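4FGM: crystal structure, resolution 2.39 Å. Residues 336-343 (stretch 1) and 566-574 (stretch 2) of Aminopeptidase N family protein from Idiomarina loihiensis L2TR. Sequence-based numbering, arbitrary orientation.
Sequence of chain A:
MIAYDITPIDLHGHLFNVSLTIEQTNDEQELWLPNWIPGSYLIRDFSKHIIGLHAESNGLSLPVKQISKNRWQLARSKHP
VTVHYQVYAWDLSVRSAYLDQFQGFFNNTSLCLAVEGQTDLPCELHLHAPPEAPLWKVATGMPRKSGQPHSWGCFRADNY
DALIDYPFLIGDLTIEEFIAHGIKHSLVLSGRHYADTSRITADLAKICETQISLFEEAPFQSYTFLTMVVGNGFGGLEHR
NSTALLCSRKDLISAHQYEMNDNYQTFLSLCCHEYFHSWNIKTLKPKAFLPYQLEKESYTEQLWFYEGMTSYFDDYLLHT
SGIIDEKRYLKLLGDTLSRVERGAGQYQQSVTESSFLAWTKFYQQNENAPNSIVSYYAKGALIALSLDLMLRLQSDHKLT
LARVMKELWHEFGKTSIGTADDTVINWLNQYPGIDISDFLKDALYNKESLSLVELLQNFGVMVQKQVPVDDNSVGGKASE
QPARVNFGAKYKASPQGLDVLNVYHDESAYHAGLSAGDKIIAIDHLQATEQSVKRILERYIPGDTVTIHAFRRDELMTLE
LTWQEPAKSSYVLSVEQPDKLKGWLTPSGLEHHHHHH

Stretch 1, residues 336-343: TLSRVERG
Stretch 2 566-574: PAKSSYVLS

Stretch 1 carries a helix that begins earlier in the chain; G343 is loop. Stretch 2 is a loop, 566-569, leading into a strand, 570-574, that continues beyond it. Helix and strand run nearly antiparallel, at 154° between their N-to-C directions, and their axes approach to 6.9 Å. Two CA pairs set the register: S338 CA lies 5.2 Å from Y571 CA, and R342 CA lies 5.8 Å from S569 CA. Together the stretches bury 390 Å².

The helix has phi/psi near -60/-45 from T336 to V340. Its backbone bonds run from V340 N to T336 O (3.2 Å) and from E341 N to L337 O (3.1 Å). The strand is extended, with phi -85 to -109 and psi 105 to 136 through L573. Its side chains alternate: Y571 and L573 point toward the helix, S570 and V572 away.

L337 points toward the strand with chi1 t and chi2 p. Its CD2 packs 3.5 Å from Y571 CD2 and 4.1 Å from L573 CD1, so one branched apolar side chain meets both inward strand residues. L573 has chi1 -91° and chi2 p.

S338 makes the direct polar link. Its CB points sideways and its chi1 is m. Y571 N donates to S338 OG at 2.7 Å, with an N-H...O angle of 169°. The side chain is small, and S338 CB is 3.3 Å from S569 O. Water 1 adds a bridge, donating to S338 O at 2.6 Å and to S569 O at 2.7 Å.

R339 points away and V340 is out of reach. E341 points toward the strand, with chi1 and chi2 both m. Its aliphatic CB lies 3.7 Å from Y571 CE1, while OE1 is bonded elsewhere in the structure. Y571, with chi1 m and chi2 61°, gives up 93 Å², the largest area of any residue here. S338 OG lies at the edge of the Y571 ring, near its plane; Y571 OH is hydrogen-bonded elsewhere in the structure.

R342 leaves sideways, with chi1 t, chi2 p, chi3 -119° and chi4 -113°. The end of its side chain comes nearer stretch 2. R342 CD sits 3.6 Å from S569 CB, and R342 NH2 is 4.4 Å from A567 CB. A567 and S569 both point toward the helix, and both side chains are small. S569 has phi/psi -87/-16 and chi1 p. A weak backbone hydrogen bond from S569 N to A567 O (2.9 Å) lies within the loop. R342 NE and S569 OG are buried without partners.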

# COMPACT_ATOMS: atom_id res chain seq x y z
N THR A 336 9.72 -12.29 1.44
CA THR A 336 8.29 -12.56 1.40
C THR A 336 7.99 -13.97 1.89
O THR A 336 7.08 -14.18 2.70
CB THR A 336 7.74 -12.42 -0.04
OG1 THR A 336 7.96 -11.09 -0.52
CG2 THR A 336 6.25 -12.72 -0.06
N LEU A 337 8.77 -14.93 1.40
CA LEU A 337 8.57 -16.32 1.79
C LEU A 337 8.73 -16.46 3.30
O LEU A 337 7.89 -17.06 3.97
CB LEU A 337 9.56 -17.22 1.06
CG LEU A 337 9.34 -18.73 1.17
CD1 LEU A 337 7.89 -19.06 0.87
CD2 LEU A 337 10.27 -19.45 0.22
N SER A 338 9.80 -15.88 3.83
CA SER A 338 10.08 -15.95 5.27
C SER A 338 8.99 -15.33 6.13
O SER A 338 8.65 -15.85 7.19
CB SER A 338 11.42 -15.26 5.57
OG SER A 338 12.46 -15.84 4.82
N ARG A 339 8.43 -14.21 5.67
CA ARG A 339 7.39 -13.55 6.44
C ARG A 339 6.11 -14.37 6.53
O ARG A 339 5.50 -14.46 7.59
CB ARG A 339 7.08 -12.17 5.84
CG ARG A 339 8.26 -11.21 5.86
CD ARG A 339 7.80 -9.78 5.60
NE ARG A 339 7.02 -9.68 4.37
CZ ARG A 339 7.53 -9.34 3.19
NH1 ARG A 339 8.82 -9.06 3.07
NH2 ARG A 339 6.73 -9.27 2.12
N VAL A 340 5.70 -14.98 5.42
CA VAL A 340 4.49 -15.78 5.43
C VAL A 340 4.64 -17.00 6.34
O VAL A 340 3.74 -17.31 7.12
CB VAL A 340 4.13 -16.28 4.01
CG1 VAL A 340 2.93 -17.21 4.07
CG2 VAL A 340 3.82 -15.09 3.11
N GLU A 341 5.80 -17.65 6.25
CA GLU A 341 6.07 -18.86 7.03
C GLU A 341 6.44 -18.64 8.50
O GLU A 341 6.44 -19.60 9.28
CB GLU A 341 7.19 -19.66 6.36
CG GLU A 341 6.86 -20.16 4.96
CD GLU A 341 5.55 -20.93 4.90
OE1 GLU A 341 5.28 -21.72 5.83
OE2 GLU A 341 4.79 -20.74 3.92
N ARG A 342 6.73 -17.40 8.88
CA ARG A 342 7.13 -17.09 10.24
C ARG A 342 6.13 -17.36 11.36
O ARG A 342 6.49 -17.94 12.38
CB ARG A 342 7.58 -15.62 10.33
CG ARG A 342 8.09 -15.20 11.70
CD ARG A 342 9.35 -15.97 12.10
NE ARG A 342 9.16 -16.75 13.32
CZ ARG A 342 9.77 -16.49 14.47
NH1 ARG A 342 10.61 -15.48 14.56
NH2 ARG A 342 9.52 -17.25 15.53
N GLY A 343 4.88 -16.93 11.18
CA GLY A 343 3.90 -17.11 12.23
C GLY A 343 2.79 -18.12 12.06
O GLY A 343 2.52 -18.60 10.96
N PRO A 566 15.36 -22.62 18.25
CA PRO A 566 14.81 -21.57 17.38
C PRO A 566 14.33 -22.04 16.01
O PRO A 566 14.84 -23.00 15.44
CB PRO A 566 15.96 -20.57 17.28
CG PRO A 566 17.15 -21.46 17.32
CD PRO A 566 16.81 -22.42 18.44
N ALA A 567 13.33 -21.33 15.49
CA ALA A 567 12.76 -21.64 14.19
C ALA A 567 13.72 -21.26 13.07
O ALA A 567 14.37 -20.22 13.12
CB ALA A 567 11.43 -20.90 14.01
N LYS A 568 13.83 -22.14 12.07
CA LYS A 568 14.68 -21.86 10.92
C LYS A 568 13.70 -21.11 10.00
O LYS A 568 13.16 -21.67 9.04
CB LYS A 568 15.17 -23.17 10.29
CG LYS A 568 16.38 -23.77 11.03
CD LYS A 568 16.56 -25.26 10.73
CE LYS A 568 17.77 -25.84 11.47
NZ LYS A 568 19.07 -25.46 10.85
N SER A 569 13.48 -19.85 10.36
CA SER A 569 12.55 -18.95 9.69
C SER A 569 13.05 -18.15 8.49
O SER A 569 12.25 -17.60 7.74
CB SER A 569 11.95 -17.99 10.73
OG SER A 569 12.98 -17.32 11.45
N SER A 570 14.36 -18.04 8.32
CA SER A 570 14.89 -17.31 7.17
C SER A 570 14.96 -18.23 5.96
O SER A 570 15.72 -19.20 5.95
CB SER A 570 16.29 -16.77 7.47
OG SER A 570 16.23 -15.53 8.17
N TYR A 571 14.16 -17.95 4.94
CA TYR A 571 14.18 -18.75 3.72
C TYR A 571 15.11 -18.05 2.74
O TYR A 571 14.77 -17.02 2.16
CB TYR A 571 12.77 -18.87 3.12
CG TYR A 571 11.86 -19.84 3.86
CD1 TYR A 571 11.53 -19.63 5.21
CD2 TYR A 571 11.35 -20.98 3.23
CE1 TYR A 571 10.73 -20.53 5.91
CE2 TYR A 571 10.55 -21.89 3.93
CZ TYR A 571 10.25 -21.66 5.26
OH TYR A 571 9.48 -22.56 5.96
N VAL A 572 16.31 -18.60 2.56
CA VAL A 572 17.29 -18.03 1.65
C VAL A 572 17.19 -18.71 0.28
O VAL A 572 17.28 -19.94 0.18
CB VAL A 572 18.72 -18.17 2.22
CG1 VAL A 572 19.75 -17.66 1.22
CG2 VAL A 572 18.82 -17.40 3.53
N LEU A 573 16.99 -17.91 -0.76
CA LEU A 573 16.87 -18.43 -2.12
C LEU A 573 18.07 -18.11 -2.99
O LEU A 573 18.58 -16.99 -2.98
CB LEU A 573 15.61 -17.87 -2.78
CG LEU A 573 14.33 -18.70 -2.63
CD1 LEU A 573 14.12 -19.11 -1.19
CD2 LEU A 573 13.14 -17.89 -3.14
N SER A 574 18.50 -19.11 -3.75
CA SER A 574 19.64 -18.96 -4.65
C SER A 574 19.49 -19.83 -5.89
O SER A 574 18.89 -20.91 -5.85
CB SER A 574 20.94 -19.31 -3.92
OG SER A 574 20.85 -20.60 -3.34
O HOH W 1 9.65 -17.80 8.51